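Local coordinates for fiber protein (Duck adenovirus 1, PDB 6ITX) that forms the trimeric head of the viral fibre and probably binds a host-cell receptor when the virus attaches to its target cell, at residues 137-142 against 163-168; 231-236 against 267-272. All blocks are in the same frame, centred on the assembly; numbering follows the deposited sequence.

Contact 1: 137-142 against 163-168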
# COMPACT_ATOMS: atom_id res chain seq x y z
N GLY A 137 2.86 0.72 -9.50
CA GLY A 137 1.94 1.13 -10.53
C GLY A 137 0.60 1.55 -9.95
O GLY A 137 0.33 1.39 -8.75
N THR A 138 -0.23 2.12 -10.83
CA THR A 138 -1.64 2.33 -10.56
C THR A 138 -2.45 1.72 -11.70
O THR A 138 -1.99 1.68 -12.84
CB THR A 138 -2.01 3.83 -10.40
OG1 THR A 138 -1.79 4.52 -11.64
CG2 THR A 138 -1.18 4.49 -9.32
N ILE A 139 -3.64 1.24 -11.38
CA ILE A 139 -4.60 0.80 -12.38
C ILE A 139 -5.91 1.55 -12.17
O ILE A 139 -6.33 1.78 -11.03
CB ILE A 139 -4.81 -0.73 -12.35
CG1 ILE A 139 -5.80 -1.16 -13.42
CG2 ILE A 139 -5.25 -1.18 -10.98
CD1 ILE A 139 -5.60 -2.60 -13.90
N GLN A 140 -6.53 1.96 -13.27
CA GLN A 140 -7.79 2.71 -13.24
C GLN A 140 -8.70 2.10 -14.28
O GLN A 140 -8.32 2.00 -15.45
CB GLN A 140 -7.56 4.20 -13.52
CG GLN A 140 -8.83 5.02 -13.50
CD GLN A 140 -8.58 6.52 -13.49
OE1 GLN A 140 -7.69 7.03 -14.17
NE2 GLN A 140 -9.37 7.24 -12.73
N ILE A 141 -9.91 1.70 -13.86
CA ILE A 141 -10.86 0.99 -14.71
C ILE A 141 -12.17 1.77 -14.75
O ILE A 141 -12.65 2.24 -13.71
CB ILE A 141 -11.11 -0.44 -14.20
CG1 ILE A 141 -9.80 -1.22 -14.19
CG2 ILE A 141 -12.19 -1.17 -15.06
CD1 ILE A 141 -9.25 -1.39 -15.59
N LYS A 142 -12.75 1.90 -15.95
CA LYS A 142 -14.07 2.50 -16.13
C LYS A 142 -14.97 1.52 -16.86
O LYS A 142 -14.55 0.93 -17.87
CB LYS A 142 -13.99 3.80 -16.91
CG LYS A 142 -15.31 4.50 -17.01
CD LYS A 142 -15.12 5.89 -17.57
CE LYS A 142 -16.42 6.46 -18.11
NZ LYS A 142 -16.12 7.82 -18.69
N LEU A 163 -8.75 -9.28 -14.84
CA LEU A 163 -8.03 -8.67 -15.95
C LEU A 163 -6.62 -9.22 -15.95
O LEU A 163 -6.10 -9.65 -14.93
CB LEU A 163 -7.95 -7.15 -15.83
CG LEU A 163 -9.26 -6.40 -15.79
CD1 LEU A 163 -9.00 -5.04 -15.21
CD2 LEU A 163 -9.85 -6.30 -17.20
N VAL A 164 -5.99 -9.18 -17.10
CA VAL A 164 -4.58 -9.51 -17.18
C VAL A 164 -3.85 -8.30 -17.72
O VAL A 164 -4.34 -7.63 -18.64
CB VAL A 164 -4.32 -10.77 -18.04
CG1 VAL A 164 -2.84 -11.12 -18.06
CG2 VAL A 164 -5.16 -11.95 -17.52
N LEU A 165 -2.71 -8.00 -17.11
CA LEU A 165 -1.77 -7.02 -17.63
C LEU A 165 -0.64 -7.78 -18.27
O LEU A 165 0.01 -8.59 -17.61
CB LEU A 165 -1.21 -6.13 -16.52
CG LEU A 165 -2.18 -5.42 -15.59
CD1 LEU A 165 -1.47 -4.23 -14.96
CD2 LEU A 165 -3.48 -5.01 -16.32
N CYS A 166 -0.37 -7.50 -19.55
CA CYS A 166 0.72 -8.14 -20.28
C CYS A 166 1.64 -7.06 -20.82
O CYS A 166 1.57 -6.71 -22.01
CB CYS A 166 0.20 -9.03 -21.40
SG CYS A 166 1.49 -10.11 -22.03
N PRO A 167 2.52 -6.51 -19.99
CA PRO A 167 3.45 -5.48 -20.48
C PRO A 167 4.38 -5.97 -21.58
O PRO A 167 4.96 -5.15 -22.30
CB PRO A 167 4.24 -5.07 -19.23
CG PRO A 167 3.99 -6.14 -18.23
CD PRO A 167 2.68 -6.79 -18.55
N PHE A 168 4.52 -7.29 -21.74
CA PHE A 168 5.35 -7.89 -22.79
C PHE A 168 4.49 -8.51 -23.89
O PHE A 168 4.89 -9.47 -24.55
CB PHE A 168 6.29 -8.93 -22.19
CG PHE A 168 5.58 -10.00 -21.41
CD1 PHE A 168 5.11 -11.15 -22.04
CD2 PHE A 168 5.35 -9.84 -20.05
CE1 PHE A 168 4.45 -12.12 -21.33
CE2 PHE A 168 4.68 -10.81 -19.33
CZ PHE A 168 4.24 -11.96 -19.97
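Ile141 and Leu163 reach toward each other tip to tip, CD1 of Ile141 lying 3.7 Å from CD1 of Leu163. The same leucine methyl also meets CG1 of Ile141, at 4.0 Å, so it rests against the outer arm of the isoleucine. In Ile141 that arm, CG1, is turned away from the carbonyl carbon and sits beside the backbone N (chi1 -60°), while CG2 takes the place opposite N.

Two residues earlier Ile139 takes a different chi1. Its CG1 stands opposite the backbone N (-179°), which puts CG2 between N and the carbonyl carbon, and CD1 comes obliquely against Leu165 rather than end-on, with CD1 of Ile139 4.0 Å from CD2 of Leu165. Ile139 CD1 also lies 4.4 Å from Leu163 CD1, a looser approach that ties the two pairs into one patch.

No hydrogen bond joins the segments, and none would be expected: the nearest CA pair, Ile139 with Leu165, is 9.8 Å apart, so these strands face each other across a layer of side chains. Their N-to-C directions make an angle of 141°. Branched aliphatic residues suit such a buried place because their methyls fill the space between two backbones without carrying polar groups into it. All four are buried, and Val122 and Val126 of strand 118-131 widen the patch, lying against Ile141 and Leu165 respectively. Gln140, between the two isoleucines, points to the other side of its strand, where NE2 bonds to Thr291 O and to Ser202 O of a second subunit. One strand thus serves the interior with one face and the trimer with the other, as expected of the antiparallel beta-sandwich of adenovirus fibre heads.

Contact 2: 231-236 against 267-272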
# COMPACT_ATOMS: atom_id res chain seq x y z
N PHE A 231 -9.97 0.12 -1.89
CA PHE A 231 -10.35 1.32 -2.62
C PHE A 231 -11.87 1.39 -2.62
O PHE A 231 -12.55 0.54 -2.04
CB PHE A 231 -9.78 1.30 -4.04
CG PHE A 231 -10.50 0.36 -4.98
CD1 PHE A 231 -10.12 -0.98 -5.07
CD2 PHE A 231 -11.55 0.81 -5.79
CE1 PHE A 231 -10.77 -1.86 -5.95
CE2 PHE A 231 -12.22 -0.05 -6.67
CZ PHE A 231 -11.82 -1.40 -6.76
N CYS A 232 -12.39 2.42 -3.31
CA CYS A 232 -13.81 2.54 -3.59
C CYS A 232 -14.01 3.30 -4.89
O CYS A 232 -13.39 4.37 -5.07
CB CYS A 232 -14.56 3.23 -2.46
SG CYS A 232 -16.35 2.98 -2.48
N PRO A 233 -14.85 2.81 -5.80
CA PRO A 233 -15.09 3.50 -7.07
C PRO A 233 -16.17 4.56 -6.89
O PRO A 233 -16.82 4.65 -5.85
CB PRO A 233 -15.57 2.37 -7.99
CG PRO A 233 -16.28 1.44 -7.08
CD PRO A 233 -15.60 1.54 -5.73
N THR A 234 -16.34 5.36 -7.92
CA THR A 234 -17.54 6.17 -8.04
C THR A 234 -18.32 5.74 -9.28
O THR A 234 -17.92 4.83 -10.01
CB THR A 234 -17.19 7.65 -8.10
OG1 THR A 234 -18.40 8.40 -8.02
CG2 THR A 234 -16.46 7.96 -9.40
N GLY A 235 -19.44 6.41 -9.52
CA GLY A 235 -20.25 6.06 -10.68
C GLY A 235 -21.60 6.75 -10.64
O GLY A 235 -21.80 7.72 -9.90
N THR A 236 -22.52 6.23 -11.46
CA THR A 236 -23.87 6.77 -11.54
C THR A 236 -24.51 6.82 -10.16
O THR A 236 -24.19 6.04 -9.27
CB THR A 236 -24.71 5.93 -12.51
OG1 THR A 236 -23.96 5.71 -13.72
CG2 THR A 236 -26.00 6.61 -12.85
N PHE A 267 -10.95 -7.78 -9.33
CA PHE A 267 -11.58 -6.67 -8.62
C PHE A 267 -12.89 -7.16 -8.03
O PHE A 267 -13.68 -7.81 -8.72
CB PHE A 267 -11.89 -5.51 -9.57
CG PHE A 267 -10.68 -4.87 -10.16
CD1 PHE A 267 -9.95 -5.50 -11.14
CD2 PHE A 267 -10.28 -3.61 -9.74
CE1 PHE A 267 -8.84 -4.90 -11.68
CE2 PHE A 267 -9.17 -3.01 -10.27
CZ PHE A 267 -8.45 -3.64 -11.24
N VAL A 268 -13.11 -6.86 -6.75
CA VAL A 268 -14.40 -7.11 -6.11
C VAL A 268 -14.90 -5.77 -5.57
O VAL A 268 -14.19 -5.09 -4.82
CB VAL A 268 -14.31 -8.15 -4.99
CG1 VAL A 268 -15.66 -8.38 -4.35
CG2 VAL A 268 -13.77 -9.44 -5.54
N ILE A 269 -16.11 -5.40 -5.96
CA ILE A 269 -16.69 -4.09 -5.68
C ILE A 269 -18.07 -4.34 -5.10
O ILE A 269 -18.82 -5.16 -5.63
CB ILE A 269 -16.76 -3.23 -6.97
CG1 ILE A 269 -15.37 -2.74 -7.39
CG2 ILE A 269 -17.72 -2.07 -6.81
CD1 ILE A 269 -15.34 -2.09 -8.80
N THR A 270 -18.40 -3.66 -4.00
CA THR A 270 -19.64 -3.94 -3.29
C THR A 270 -20.56 -2.72 -3.22
O THR A 270 -20.13 -1.57 -3.32
CB THR A 270 -19.37 -4.44 -1.87
OG1 THR A 270 -18.57 -3.48 -1.16
CG2 THR A 270 -18.68 -5.79 -1.91
N GLN A 271 -21.84 -2.99 -3.04
CA GLN A 271 -22.89 -1.98 -2.98
C GLN A 271 -23.78 -2.26 -1.78
O GLN A 271 -23.96 -3.41 -1.36
CB GLN A 271 -23.77 -1.98 -4.25
CG GLN A 271 -23.08 -1.85 -5.59
CD GLN A 271 -24.05 -2.16 -6.75
OE1 GLN A 271 -24.15 -3.30 -7.20
NE2 GLN A 271 -24.77 -1.15 -7.22
N SER A 272 -24.37 -1.19 -1.23
CA SER A 272 -25.34 -1.35 -0.16
C SER A 272 -26.65 -1.89 -0.75
O SER A 272 -26.79 -2.05 -1.96
CB SER A 272 -25.53 -0.04 0.57
OG SER A 272 -25.91 0.98 -0.33
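Phe231 meets Phe267 in aromatic packing: the two side chains cross at about a right angle, with the ring planes steeply inclined, and CZ of Phe231 comes to the edge of the Phe267 ring, near its plane, 4.0 Å from CD2 of Phe267. Phe231 reaches this point because CG lies between the backbone N and the carbonyl carbon (chi1 75°), which swings the ring toward strand 262-271. A flat, rigid group with a long reach is well suited to spanning the distance between two strands.

Aliphatic contacts centre on Ile269. Its CG1 is 3.8 Å from CZ of Phe231, the two side chains again crossing at about a right angle, and the approach to the phenyl ring is oblique. Its other branch, CG2, lies 3.8 Å from CG of Pro233, and CD1 of Ile269 meets the same proline carbon at 4.0 Å; here the side chains slide past each other in opposite directions. The beta-branched isoleucine can therefore serve phenylalanine and proline at once. Pro233 suits its place because its compact apolar ring packs on the isoleucine, and it has no backbone N-H to offer a neighbouring strand.

In this fibre head, strand 241-253 pairs antiparallel with both 226-235 and 262-271, so the contact joins the two strands that flank 241-253 within one sheet. Phe241 of that intervening strand touches Pro233 and Ile269, while Ile294 touches both phenylalanines.

Backbone pairing carries the sheet across the trimer interface, where Phe231 and Cys232 form an antiparallel ladder with a strand of a second subunit.

Overall arrangement
Contact 1 and contact 2 have centres about 18 Å apart yet form one continuous interior, with Phe267 as the bridge. Its CE1 lies 3.5 Å from Leu163 CD1, and its CZ is 4.0 Å from both Ile139 CD1 and Ile141 CG1. Strands 160-165 and 262-271 are neighbours in the sheet, so the two contacts are also joined through its backbone. Both segments of contact 1 precede those of contact 2 in the sequence. The centre of contact 1 lies about 3 Å, and that of contact 2 about 16 Å, from the centre of the chain. Neither includes the residues lining the glutamine pocket, Gly133 and Val299 to Ala301; each has residues that meet the second subunit.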